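Local coordinates for fiber (Human adenovirus 48, PDB 6FJQ), which probably attaches the virus to its primary receptor on the host cell through the trimeric knob at the end of the fiber, at residues E86-R91 with A100-V105. Sequence-based numbering, arbitrary orientation.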
loop_
_atom_site.group_PDB
_atom_site.type_symbol
_atom_site.label_atom_id
_atom_site.label_comp_id
_atom_site.label_asym_id
_atom_site.label_seq_id
_atom_site.Cartn_x
_atom_site.Cartn_y
_atom_site.Cartn_z
ATOM N N GLU A 86 -8.284 -27.146 -0.369
ATOM C CA GLU A 86 -8.980 -27.436 0.869
ATOM C C GLU A 86 -8.819 -26.290 1.874
ATOM O O GLU A 86 -9.670 -26.120 2.706
ATOM C CB GLU A 86 -8.575 -28.811 1.418
ATOM C CG GLU A 86 -9.616 -29.455 2.294
ATOM C CD GLU A 86 -8.922 -30.156 3.431
ATOM O OE1 GLU A 86 -8.572 -29.512 4.469
ATOM O OE2 GLU A 86 -8.654 -31.350 3.233
ATOM N N TYR A 87 -7.754 -25.487 1.757
ATOM C CA TYR A 87 -7.475 -24.375 2.671
ATOM C C TYR A 87 -7.959 -23.006 2.127
ATOM O O TYR A 87 -7.563 -21.943 2.646
ATOM C CB TYR A 87 -5.967 -24.341 3.019
ATOM C CG TYR A 87 -5.469 -25.597 3.720
ATOM C CD1 TYR A 87 -5.091 -26.731 3.000
ATOM C CD2 TYR A 87 -5.410 -25.683 5.102
ATOM C CE1 TYR A 87 -4.663 -27.898 3.632
ATOM C CE2 TYR A 87 -4.970 -26.846 5.728
ATOM C CZ TYR A 87 -4.610 -27.944 4.991
ATOM O OH TYR A 87 -4.203 -29.090 5.628
ATOM N N TRP A 88 -8.835 -23.007 1.122
ATOM C CA TRP A 88 -9.264 -21.751 0.468
ATOM C C TRP A 88 -10.777 -21.664 0.305
ATOM O O TRP A 88 -11.361 -22.390 -0.492
ATOM C CB TRP A 88 -8.589 -21.645 -0.878
ATOM C CG TRP A 88 -8.976 -20.517 -1.731
ATOM C CD1 TRP A 88 -9.799 -20.552 -2.832
ATOM C CD2 TRP A 88 -8.501 -19.185 -1.643
ATOM N NE1 TRP A 88 -9.869 -19.309 -3.423
ATOM C CE2 TRP A 88 -9.082 -18.454 -2.691
ATOM C CE3 TRP A 88 -7.632 -18.520 -0.762
ATOM C CZ2 TRP A 88 -8.807 -17.090 -2.878
ATOM C CZ3 TRP A 88 -7.375 -17.154 -0.963
ATOM C CH2 TRP A 88 -7.950 -16.471 -2.002
ATOM N N ASN A 89 -11.401 -20.766 1.064
ATOM C CA ASN A 89 -12.819 -20.543 0.967
ATOM C C ASN A 89 -13.142 -19.147 1.477
ATOM O O ASN A 89 -12.260 -18.454 1.878
ATOM C CB ASN A 89 -13.564 -21.652 1.749
ATOM C CG ASN A 89 -14.937 -22.000 1.138
ATOM O OD1 ASN A 89 -15.189 -21.923 -0.093
ATOM N ND2 ASN A 89 -15.834 -22.397 2.007
ATOM N N TYR A 90 -14.405 -18.741 1.388
ATOM C CA TYR A 90 -14.967 -17.556 2.066
ATOM C C TYR A 90 -14.837 -17.659 3.594
ATOM O O TYR A 90 -14.544 -18.712 4.160
ATOM C CB TYR A 90 -16.464 -17.362 1.709
ATOM C CG TYR A 90 -16.760 -16.943 0.278
ATOM C CD1 TYR A 90 -16.677 -15.598 -0.106
ATOM C CD2 TYR A 90 -17.154 -17.876 -0.699
ATOM C CE1 TYR A 90 -16.936 -15.207 -1.417
ATOM C CE2 TYR A 90 -17.412 -17.480 -2.021
ATOM C CZ TYR A 90 -17.292 -16.151 -2.370
ATOM O OH TYR A 90 -17.529 -15.751 -3.649
ATOM N N ARG A 91 -15.064 -16.539 4.256
ATOM C CA ARG A 91 -14.993 -16.445 5.704
ATOM C C ARG A 91 -16.371 -16.811 6.225
ATOM O O ARG A 91 -17.367 -16.486 5.595
ATOM C CB ARG A 91 -14.574 -15.011 6.086
ATOM C CG ARG A 91 -14.402 -14.777 7.585
ATOM C CD ARG A 91 -13.226 -13.858 7.972
ATOM N NE ARG A 91 -13.503 -12.877 9.038
ATOM C CZ ARG A 91 -13.662 -13.128 10.347
ATOM N NH1 ARG A 91 -13.616 -14.351 10.872
ATOM N NH2 ARG A 91 -13.874 -12.116 11.158
ATOM N N ALA A 100 -16.526 -26.151 1.507
ATOM C CA ALA A 100 -15.973 -25.657 0.225
ATOM C C ALA A 100 -16.931 -25.673 -1.025
ATOM O O ALA A 100 -17.009 -26.661 -1.752
ATOM C CB ALA A 100 -14.628 -26.341 -0.084
ATOM N N TYR A 101 -17.649 -24.575 -1.251
ATOM C CA TYR A 101 -18.415 -24.345 -2.511
ATOM C C TYR A 101 -17.654 -23.202 -3.251
ATOM O O TYR A 101 -16.794 -22.513 -2.650
ATOM C CB TYR A 101 -19.986 -24.055 -2.258
ATOM C CG TYR A 101 -20.442 -22.548 -2.284
ATOM C CD1 TYR A 101 -20.654 -21.857 -3.522
ATOM C CD2 TYR A 101 -20.573 -21.801 -1.094
ATOM C CE1 TYR A 101 -20.958 -20.503 -3.551
ATOM C CE2 TYR A 101 -20.900 -20.447 -1.132
ATOM C CZ TYR A 101 -21.089 -19.818 -2.356
ATOM O OH TYR A 101 -21.414 -18.504 -2.378
ATOM N N GLU A 102 -18.007 -22.992 -4.522
ATOM C CA GLU A 102 -17.901 -21.627 -5.014
ATOM C C GLU A 102 -18.751 -21.178 -6.241
ATOM O O GLU A 102 -19.331 -21.978 -6.937
ATOM C CB GLU A 102 -16.364 -21.299 -5.229
ATOM C CG GLU A 102 -15.767 -19.930 -4.874
ATOM C CD GLU A 102 -14.484 -20.020 -4.065
ATOM O OE1 GLU A 102 -14.776 -20.411 -2.905
ATOM O OE2 GLU A 102 -13.296 -19.728 -4.553
ATOM N N GLU A 103 -18.948 -19.857 -6.277
ATOM C CA GLU A 103 -18.614 -18.929 -7.387
ATOM C C GLU A 103 -17.868 -17.729 -6.696
ATOM O O GLU A 103 -18.152 -17.419 -5.532
ATOM C CB GLU A 103 -19.860 -18.421 -8.165
ATOM C CG GLU A 103 -19.735 -17.046 -8.895
ATOM C CD GLU A 103 -19.857 -15.804 -7.988
ATOM O OE1 GLU A 103 -20.643 -15.824 -7.013
ATOM O OE2 GLU A 103 -19.170 -14.791 -8.237
ATOM N N ALA A 104 -16.955 -17.040 -7.387
ATOM C CA ALA A 104 -16.305 -15.863 -6.797
ATOM C C ALA A 104 -15.744 -14.853 -7.840
ATOM O O ALA A 104 -14.666 -14.310 -7.693
ATOM C CB ALA A 104 -15.231 -16.315 -5.827
ATOM N N VAL A 105 -16.525 -14.557 -8.861
ATOM C CA VAL A 105 -16.053 -13.770 -9.987
ATOM C C VAL A 105 -15.730 -12.358 -9.565
ATOM O O VAL A 105 -14.763 -11.775 -10.051
ATOM C CB VAL A 105 -17.044 -13.841 -11.191
ATOM C CG1 VAL A 105 -16.762 -12.776 -12.250
ATOM C CG2 VAL A 105 -16.954 -15.228 -11.822
#
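Tyr90 reaches from strand 88-90 to the backbone of Glu103, and its hydroxyl gives a hydrogen bond between residues 86-91 and 100-105. Tyr90 OH donates to Glu103 O at 2.6 Å, lying in the carbonyl plane on a lone pair, with a C=O...donor angle of 142°. CG stands beside the backbone N and anti to the carbonyl carbon (chi1 -69°), starting the ring toward the loop. Tyrosine suits the place because a long, flat side chain can span the distance from strand to loop and still end in a donor for a carbonyl.

Apolar contacts lie beside that bond. The methyl of Ala104 points toward the strand and packs beside the phenol, Ala104 CB lying 4.0 Å from Tyr90 CZ; so small a side chain is consistent with the ring tip lying near the loop backbone. Tyr101 CZ lies 4.4 Å from Tyr90 CE2.

The polar group at the middle is Glu102, whose chain bends at chi2 (132°), turning CD toward the strand; the carboxylate lies near Trp88, Asn89 and the Tyr90 ring, which is turned steeply against it. Glu102 OE2 approaches the indole nitrogen, Trp88 NE1, at 3.6 Å, the side chains crossing at about a right angle; a carboxylate near an indole N-H could be electrostatically favourable. Asn89 slides past Glu102 in the opposite direction, its amide nearly coplanar with the carboxylate, and lies against Ala100.

Strand 88-90 is an outermost strand, within this chain, of the five-stranded antiparallel sheet of the knob, and the loop leading to strand 136-142 folds back over it. Glu102 and Ala104 also touch Leu5 of the adjacent strand 4-7, while Trp88 reaches Phe27 and Leu29 of strand 23-32. Arg91 packs on Gln194 of a neighbouring subunit.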